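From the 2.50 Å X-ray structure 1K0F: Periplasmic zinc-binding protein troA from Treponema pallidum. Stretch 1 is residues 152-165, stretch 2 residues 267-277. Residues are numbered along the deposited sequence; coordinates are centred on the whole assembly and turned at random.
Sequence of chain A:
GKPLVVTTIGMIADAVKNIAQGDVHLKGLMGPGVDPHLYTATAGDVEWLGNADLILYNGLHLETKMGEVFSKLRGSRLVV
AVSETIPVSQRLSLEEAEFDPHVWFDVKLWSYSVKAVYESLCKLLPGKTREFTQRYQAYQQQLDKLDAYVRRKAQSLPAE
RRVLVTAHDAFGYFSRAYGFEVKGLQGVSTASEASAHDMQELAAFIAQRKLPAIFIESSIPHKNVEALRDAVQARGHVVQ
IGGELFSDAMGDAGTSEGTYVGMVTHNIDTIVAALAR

Stretch 1 (152-165) RKAQSLPAERRVLV
Stretch 2 267-277: NIDTIVAALAR

Two segments of one chain, at least 107 residues apart in sequence wherever they touch, pack side by side and bury 636 Å² between them, both sides summed. Stretch 1 enters as the end of a helix that begins earlier in the chain, helical here from Arg 152 (-49/-64) through Gln 155 (-60/-29), passes through a loop in which 159-161 keep helical phi/psi without the regular bonds, and becomes a strand at Val 163 (-88/107) that runs on beyond Val 165. Stretch 2 continues a helix that begins earlier in the chain and runs to Ala 273; Ala 274 (-66/6) is the first residue to leave helical phi/psi, and the chain ends at Arg 277 (phi 39°). The two helices run in nearly the same direction, 8° apart, with axes 9.5 Å apart at closest approach. Register is set by CA-CA separations: Lys 153 CA to Ile 268 CA 6.9 Å, Leu 157 CA to Ala 276 CA 5.9 Å, Arg 161 CA to Leu 275 CA 6.1 Å, and Leu 164 CA to Ile 271 CA 7.8 Å.

Between the helices, Lys 153 (chi1 -98°, chi2 m, chi3 and chi4 t) lays its aliphatic stem on stretch 2, Lys 153 CB lying 3.6 Å from Ile 268 CG1. Its amine makes a long salt bridge, Lys 153 NZ to Asp 269 OD1 at 3.9 Å; Asp 269 (chi1 m) has its CA-to-CB bond pointing away, but its end comes nearer. Ser 156 (chi1 p) turns its hydroxyl back on its own helix, with a very short hydrogen bond from Ser 156 OG to Lys 153 O, 2.4 Å.

Leu 157 (chi1 -143°, chi2 p) points toward stretch 2 and is buried against apolar side chains: Leu 157 CD1 lies 3.8 Å from Val 272 CB and 3.2 Å from Ala 276 CB, while Leu 157 CD2 lies 3.5 Å from Leu 275 CB. Val 272 is m; Leu 275 is m, t. Farther along, Leu 164 (t, p) reaches from the strand to Ile 271 (m, t), with Leu 164 CD2 3.8 Å from Ile 271 CD1.

The one hydrogen bond between the stretches comes from Arg 161 (chi1 m, chi2 -143°, chi3 t, chi4 -117°): Arg 161 NH1 donates to Leu 275 O at 2.8 Å and 158°, the carbonyl lying near the guanidinium plane. Ala 276 O sits over one face, 3.3 Å from Arg 161 NH1, at too poor an angle to bond. The terminal carboxylate adds charge proximity alone, Arg 161 NH2 to Arg 277 OXT being 4.5 Å, with the oxygen well out of the plane.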

ATOM      1  N   ARG A 152      15.791   4.029   9.515  1.00 50.26           N
ATOM      2  CA  ARG A 152      16.384   4.950  10.472  1.00 49.98           C
ATOM      3  C   ARG A 152      15.264   5.320  11.430  1.00 50.67           C
ATOM      4  O   ARG A 152      15.314   5.002  12.617  1.00 51.61           O
ATOM      5  CB  ARG A 152      16.895   6.205   9.756  1.00 49.86           C
ATOM      6  CG  ARG A 152      17.227   7.379  10.683  1.00 49.15           C
ATOM      7  CD  ARG A 152      17.882   8.530   9.921  1.00 48.28           C
ATOM      8  NE  ARG A 152      17.422   8.592   8.535  1.00 48.41           N
ATOM      9  CZ  ARG A 152      17.926   9.405   7.611  1.00 48.62           C
ATOM     10  NH1 ARG A 152      18.915  10.236   7.912  1.00 50.49           N
ATOM     11  NH2 ARG A 152      17.436   9.392   6.381  1.00 48.09           N
ATOM     12  N   LYS A 153      14.245   5.977  10.885  1.00 50.97           N
ATOM     13  CA  LYS A 153      13.072   6.396  11.644  1.00 50.57           C
ATOM     14  C   LYS A 153      12.589   5.302  12.596  1.00 50.05           C
ATOM     15  O   LYS A 153      12.491   5.512  13.803  1.00 49.92           O
ATOM     16  CB  LYS A 153      11.944   6.774  10.684  1.00 49.96           C
ATOM     17  CG  LYS A 153      11.838   8.260  10.437  1.00 50.60           C
ATOM     18  CD  LYS A 153      11.191   8.947  11.620  1.00 51.47           C
ATOM     19  CE  LYS A 153      11.015  10.430  11.370  1.00 53.44           C
ATOM     20  NZ  LYS A 153       9.982  11.016  12.272  1.00 56.05           N
ATOM     21  N   ALA A 154      12.287   4.132  12.050  1.00 49.55           N
ATOM     22  CA  ALA A 154      11.824   3.028  12.875  1.00 50.41           C
ATOM     23  C   ALA A 154      12.795   2.817  14.032  1.00 51.22           C
ATOM     24  O   ALA A 154      12.378   2.593  15.169  1.00 51.13           O
ATOM     25  CB  ALA A 154      11.714   1.762  12.042  1.00 49.75           C
ATOM     26  N   GLN A 155      14.090   2.910  13.734  1.00 52.44           N
ATOM     27  CA  GLN A 155      15.147   2.723  14.730  1.00 52.42           C
ATOM     28  C   GLN A 155      15.024   3.736  15.858  1.00 51.12           C
ATOM     29  O   GLN A 155      15.415   3.471  16.995  1.00 50.44           O
ATOM     30  CB  GLN A 155      16.535   2.858  14.077  1.00 53.81           C
ATOM     31  CG  GLN A 155      17.265   1.547  13.818  1.00 55.81           C
ATOM     32  CD  GLN A 155      16.854   0.442  14.762  1.00 56.78           C
ATOM     33  OE1 GLN A 155      16.923   0.597  15.987  1.00 57.89           O
ATOM     34  NE2 GLN A 155      16.408  -0.679  14.206  1.00 56.51           N
ATOM     35  N   SER A 156      14.482   4.901  15.535  1.00 48.93           N
ATOM     36  CA  SER A 156      14.316   5.947  16.528  1.00 48.23           C
ATOM     37  C   SER A 156      13.326   5.509  17.600  1.00 47.92           C
ATOM     38  O   SER A 156      13.264   6.095  18.685  1.00 48.32           O
ATOM     39  CB  SER A 156      13.820   7.227  15.855  1.00 48.88           C
ATOM     40  OG  SER A 156      12.443   7.135  15.539  1.00 48.97           O
ATOM     41  N   LEU A 157      12.556   4.467  17.303  1.00 46.75           N
ATOM     42  CA  LEU A 157      11.564   3.976  18.249  1.00 45.18           C
ATOM     43  C   LEU A 157      12.008   2.732  18.986  1.00 44.82           C
ATOM     44  O   LEU A 157      12.149   1.673  18.388  1.00 45.13           O
ATOM     45  CB  LEU A 157      10.250   3.672  17.538  1.00 43.99           C
ATOM     46  CG  LEU A 157       9.028   4.029  18.372  1.00 42.87           C
ATOM     47  CD1 LEU A 157       8.859   5.535  18.361  1.00 40.46           C
ATOM     48  CD2 LEU A 157       7.795   3.330  17.823  1.00 43.20           C
ATOM     49  N   PRO A 158      12.233   2.844  20.303  1.00 44.79           N
ATOM     50  CA  PRO A 158      12.660   1.685  21.090  1.00 45.02           C
ATOM     51  C   PRO A 158      11.848   0.456  20.680  1.00 45.44           C
ATOM     52  O   PRO A 158      10.653   0.567  20.413  1.00 46.02           O
ATOM     53  CB  PRO A 158      12.391   2.118  22.526  1.00 45.39           C
ATOM     54  CG  PRO A 158      12.567   3.606  22.490  1.00 44.44           C
ATOM     55  CD  PRO A 158      12.116   4.063  21.127  1.00 44.99           C
ATOM     56  N   ALA A 159      12.502  -0.701  20.623  1.00 45.59           N
ATOM     57  CA  ALA A 159      11.858  -1.946  20.200  1.00 46.15           C
ATOM     58  C   ALA A 159      10.471  -2.194  20.781  1.00 45.93           C
ATOM     59  O   ALA A 159       9.569  -2.628  20.062  1.00 45.83           O
ATOM     60  CB  ALA A 159      12.766  -3.133  20.508  1.00 47.49           C
ATOM     61  N   GLU A 160      10.301  -1.921  22.072  1.00 45.45           N
ATOM     62  CA  GLU A 160       9.015  -2.129  22.739  1.00 45.28           C
ATOM     63  C   GLU A 160       7.905  -1.246  22.183  1.00 44.16           C
ATOM     64  O   GLU A 160       6.764  -1.690  22.037  1.00 43.86           O
ATOM     65  CB  GLU A 160       9.152  -1.875  24.242  1.00 46.16           C
ATOM     66  CG  GLU A 160      10.176  -2.752  24.928  1.00 49.77           C
ATOM     67  CD  GLU A 160      11.597  -2.282  24.685  1.00 52.79           C
ATOM     68  OE1 GLU A 160      11.763  -1.102  24.313  1.00 55.22           O
ATOM     69  OE2 GLU A 160      12.539  -3.088  24.864  1.00 53.97           O
ATOM     70  N   ARG A 161       8.245   0.003  21.876  1.00 42.90           N
ATOM     71  CA  ARG A 161       7.288   0.970  21.341  1.00 41.39           C
ATOM     72  C   ARG A 161       6.911   0.691  19.879  1.00 40.58           C
ATOM     73  O   ARG A 161       5.950   1.260  19.357  1.00 40.33           O
ATOM     74  CB  ARG A 161       7.866   2.386  21.455  1.00 41.86           C
ATOM     75  CG  ARG A 161       8.213   2.815  22.882  1.00 41.50           C
ATOM     76  CD  ARG A 161       7.898   4.296  23.130  1.00 42.24           C
ATOM     77  NE  ARG A 161       7.582   4.577  24.532  1.00 41.11           N
ATOM     78  CZ  ARG A 161       6.410   5.036  24.962  1.00 39.92           C
ATOM     79  NH1 ARG A 161       5.437   5.267  24.094  1.00 39.44           N
ATOM     80  NH2 ARG A 161       6.211   5.258  26.256  1.00 37.95           N
ATOM     81  N   ARG A 162       7.662  -0.194  19.229  1.00 39.24           N
ATOM     82  CA  ARG A 162       7.417  -0.525  17.832  1.00 37.38           C
ATOM     83  C   ARG A 162       6.218  -1.442  17.601  1.00 35.54           C
ATOM     84  O   ARG A 162       6.103  -2.061  16.552  1.00 35.91           O
ATOM     85  CB  ARG A 162       8.667  -1.159  17.231  1.00 37.94           C
ATOM     86  CG  ARG A 162       9.819  -0.194  17.001  1.00 40.46           C
ATOM     87  CD  ARG A 162      11.017  -0.944  16.420  1.00 43.45           C
ATOM     88  NE  ARG A 162      12.304  -0.337  16.750  1.00 45.84           N
ATOM     89  CZ  ARG A 162      13.423  -1.020  16.987  1.00 45.80           C
ATOM     90  NH1 ARG A 162      13.425  -2.349  16.936  1.00 45.99           N
ATOM     91  NH2 ARG A 162      14.545  -0.370  17.268  1.00 46.95           N
ATOM     92  N   VAL A 163       5.328  -1.535  18.576  1.00 34.63           N
ATOM     93  CA  VAL A 163       4.143  -2.374  18.428  1.00 34.99           C
ATOM     94  C   VAL A 163       3.062  -1.527  17.771  1.00 34.70           C
ATOM     95  O   VAL A 163       2.506  -0.632  18.406  1.00 35.38           O
ATOM     96  CB  VAL A 163       3.607  -2.858  19.793  1.00 34.58           C
ATOM     97  CG1 VAL A 163       2.340  -3.661  19.595  1.00 34.92           C
ATOM     98  CG2 VAL A 163       4.660  -3.687  20.506  1.00 36.12           C
ATOM     99  N   LEU A 164       2.773  -1.782  16.500  1.00 34.25           N
ATOM    100  CA  LEU A 164       1.750  -1.000  15.811  1.00 34.81           C
ATOM    101  C   LEU A 164       0.459  -1.763  15.537  1.00 33.24           C
ATOM    102  O   LEU A 164       0.464  -2.855  14.970  1.00 33.89           O
ATOM    103  CB  LEU A 164       2.306  -0.440  14.494  1.00 35.29           C
ATOM    104  CG  LEU A 164       1.324  -0.028  13.391  1.00 36.31           C
ATOM    105  CD1 LEU A 164       0.846   1.408  13.591  1.00 35.71           C
ATOM    106  CD2 LEU A 164       2.024  -0.169  12.049  1.00 37.32           C
ATOM    107  N   VAL A 165      -0.650  -1.173  15.955  1.00 31.24           N
ATOM    108  CA  VAL A 165      -1.954  -1.771  15.733  1.00 30.33           C
ATOM    109  C   VAL A 165      -2.678  -0.792  14.818  1.00 29.82           C
ATOM    110  O   VAL A 165      -2.768   0.401  15.110  1.00 28.28           O
ATOM    111  CB  VAL A 165      -2.728  -1.955  17.060  1.00 29.42           C
ATOM    112  CG1 VAL A 165      -4.129  -2.467  16.774  1.00 29.89           C
ATOM    113  CG2 VAL A 165      -1.991  -2.934  17.963  1.00 28.35           C
ATOM    114  N   ASN A 267       3.470   7.874   6.806  1.00 15.64           N
ATOM    115  CA  ASN A 267       3.243   6.702   7.637  1.00 17.27           C
ATOM    116  C   ASN A 267       4.216   6.607   8.805  1.00 17.59           C
ATOM    117  O   ASN A 267       3.812   6.752   9.957  1.00 18.24           O
ATOM    118  CB  ASN A 267       3.289   5.435   6.769  1.00 17.46           C
ATOM    119  CG  ASN A 267       1.915   5.084   6.163  1.00 17.90           C
ATOM    120  OD1 ASN A 267       0.971   5.882   6.204  1.00 17.16           O
ATOM    121  ND2 ASN A 267       1.811   3.884   5.599  1.00 15.15           N
ATOM    122  N   ILE A 268       5.496   6.374   8.519  1.00 18.99           N
ATOM    123  CA  ILE A 268       6.509   6.271   9.570  1.00 17.28           C
ATOM    124  C   ILE A 268       6.557   7.519  10.441  1.00 18.51           C
ATOM    125  O   ILE A 268       6.757   7.435  11.654  1.00 18.78           O
ATOM    126  CB  ILE A 268       7.924   6.021   8.975  1.00 17.55           C
ATOM    127  CG1 ILE A 268       8.742   5.193   9.952  1.00 15.27           C
ATOM    128  CG2 ILE A 268       8.650   7.337   8.701  1.00 16.24           C
ATOM    129  CD1 ILE A 268       8.266   3.783  10.051  1.00 16.67           C
ATOM    130  N   ASP A 269       6.371   8.686   9.838  1.00 18.21           N
ATOM    131  CA  ASP A 269       6.398   9.901  10.626  1.00 18.08           C
ATOM    132  C   ASP A 269       5.298   9.738  11.652  1.00 18.12           C
ATOM    133  O   ASP A 269       5.557   9.539  12.829  1.00 19.73           O
ATOM    134  CB  ASP A 269       6.127  11.120   9.737  1.00 20.52           C
ATOM    135  CG  ASP A 269       7.346  11.532   8.934  1.00 20.42           C
ATOM    136  OD1 ASP A 269       8.251  10.698   8.769  1.00 22.13           O
ATOM    137  OD2 ASP A 269       7.391  12.688   8.463  1.00 21.56           O
ATOM    138  N   THR A 270       4.057   9.791  11.182  1.00 20.59           N
ATOM    139  CA  THR A 270       2.887   9.665  12.042  1.00 20.49           C
ATOM    140  C   THR A 270       3.007   8.588  13.114  1.00 21.21           C
ATOM    141  O   THR A 270       2.699   8.827  14.284  1.00 19.28           O
ATOM    142  CB  THR A 270       1.641   9.369  11.197  1.00 19.53           C
ATOM    143  OG1 THR A 270       1.318  10.530  10.422  1.00 20.57           O
ATOM    144  CG2 THR A 270       0.458   8.997  12.086  1.00 19.89           C
ATOM    145  N   ILE A 271       3.471   7.409  12.713  1.00 21.64           N
ATOM    146  CA  ILE A 271       3.585   6.285  13.633  1.00 23.79           C
ATOM    147  C   ILE A 271       4.582   6.488  14.762  1.00 25.93           C
ATOM    148  O   ILE A 271       4.186   6.580  15.927  1.00 26.41           O
ATOM    149  CB  ILE A 271       3.927   4.987  12.877  1.00 23.32           C
ATOM    150  CG1 ILE A 271       2.737   4.569  12.010  1.00 20.52           C
ATOM    151  CG2 ILE A 271       4.258   3.864  13.864  1.00 25.68           C
ATOM    152  CD1 ILE A 271       3.037   3.419  11.102  1.00 16.92           C
ATOM    153  N   VAL A 272       5.868   6.539  14.429  1.00 28.59           N
ATOM    154  CA  VAL A 272       6.887   6.745  15.453  1.00 31.17           C
ATOM    155  C   VAL A 272       6.510   7.979  16.281  1.00 31.96           C
ATOM    156  O   VAL A 272       6.550   7.947  17.514  1.00 31.21           O
ATOM    157  CB  VAL A 272       8.309   6.929  14.834  1.00 31.33           C
ATOM    158  CG1 VAL A 272       8.718   5.672  14.097  1.00 30.51           C
ATOM    159  CG2 VAL A 272       8.338   8.119  13.900  1.00 32.51           C
ATOM    160  N   ALA A 273       6.128   9.059  15.607  1.00 32.85           N
ATOM    161  CA  ALA A 273       5.728  10.259  16.315  1.00 35.30           C
ATOM    162  C   ALA A 273       4.710   9.831  17.363  1.00 37.22           C
ATOM    163  O   ALA A 273       4.941   9.957  18.568  1.00 38.31           O
ATOM    164  CB  ALA A 273       5.100  11.252  15.355  1.00 33.73           C
ATOM    165  N   ALA A 274       3.599   9.281  16.892  1.00 38.53           N
ATOM    166  CA  ALA A 274       2.528   8.842  17.771  1.00 40.21           C
ATOM    167  C   ALA A 274       2.913   7.675  18.668  1.00 41.87           C
ATOM    168  O   ALA A 274       2.064   7.148  19.382  1.00 43.52           O
ATOM    169  CB  ALA A 274       1.308   8.469  16.944  1.00 39.06           C
ATOM    170  N   LEU A 275       4.177   7.269  18.660  1.00 42.31           N
ATOM    171  CA  LEU A 275       4.562   6.127  19.481  1.00 44.21           C
ATOM    172  C   LEU A 275       5.756   6.287  20.422  1.00 45.91           C
ATOM    173  O   LEU A 275       5.923   5.489  21.346  1.00 45.56           O
ATOM    174  CB  LEU A 275       4.799   4.907  18.582  1.00 43.53           C
ATOM    175  CG  LEU A 275       3.585   4.106  18.089  1.00 42.47           C
ATOM    176  CD1 LEU A 275       4.044   2.729  17.627  1.00 40.14           C
ATOM    177  CD2 LEU A 275       2.552   3.975  19.197  1.00 40.33           C
ATOM    178  N   ALA A 276       6.585   7.299  20.202  1.00 47.71           N
ATOM    179  CA  ALA A 276       7.755   7.496  21.053  1.00 50.04           C
ATOM    180  C   ALA A 276       7.455   8.302  22.312  1.00 51.35           C
ATOM    181  O   ALA A 276       6.350   8.236  22.857  1.00 52.06           O
ATOM    182  CB  ALA A 276       8.868   8.173  20.257  1.00 50.73           C
ATOM    183  N   ARG A 277       8.457   9.059  22.758  1.00 52.51           N
ATOM    184  CA  ARG A 277       8.365   9.911  23.944  1.00 52.97           C
ATOM    185  C   ARG A 277       7.573   9.275  25.080  1.00 53.74           C
ATOM    186  O   ARG A 277       8.140   8.401  25.780  1.00 53.99           O
ATOM    187  CB  ARG A 277       7.751  11.266  23.568  1.00 52.05           C
ATOM    188  CG  ARG A 277       6.537  11.170  22.662  1.00 51.38           C
ATOM    189  CD  ARG A 277       5.651  12.384  22.798  1.00 51.95           C
ATOM    190  NE  ARG A 277       6.286  13.584  22.260  1.00 52.79           N
ATOM    191  CZ  ARG A 277       5.975  14.820  22.627  1.00 52.39           C
ATOM    192  NH1 ARG A 277       5.032  15.027  23.538  1.00 52.47           N
ATOM    193  NH2 ARG A 277       6.610  15.847  22.086  1.00 53.11           N
ATOM    194  OXT ARG A 277       6.399   9.661  25.252  1.00 55.33           O
TER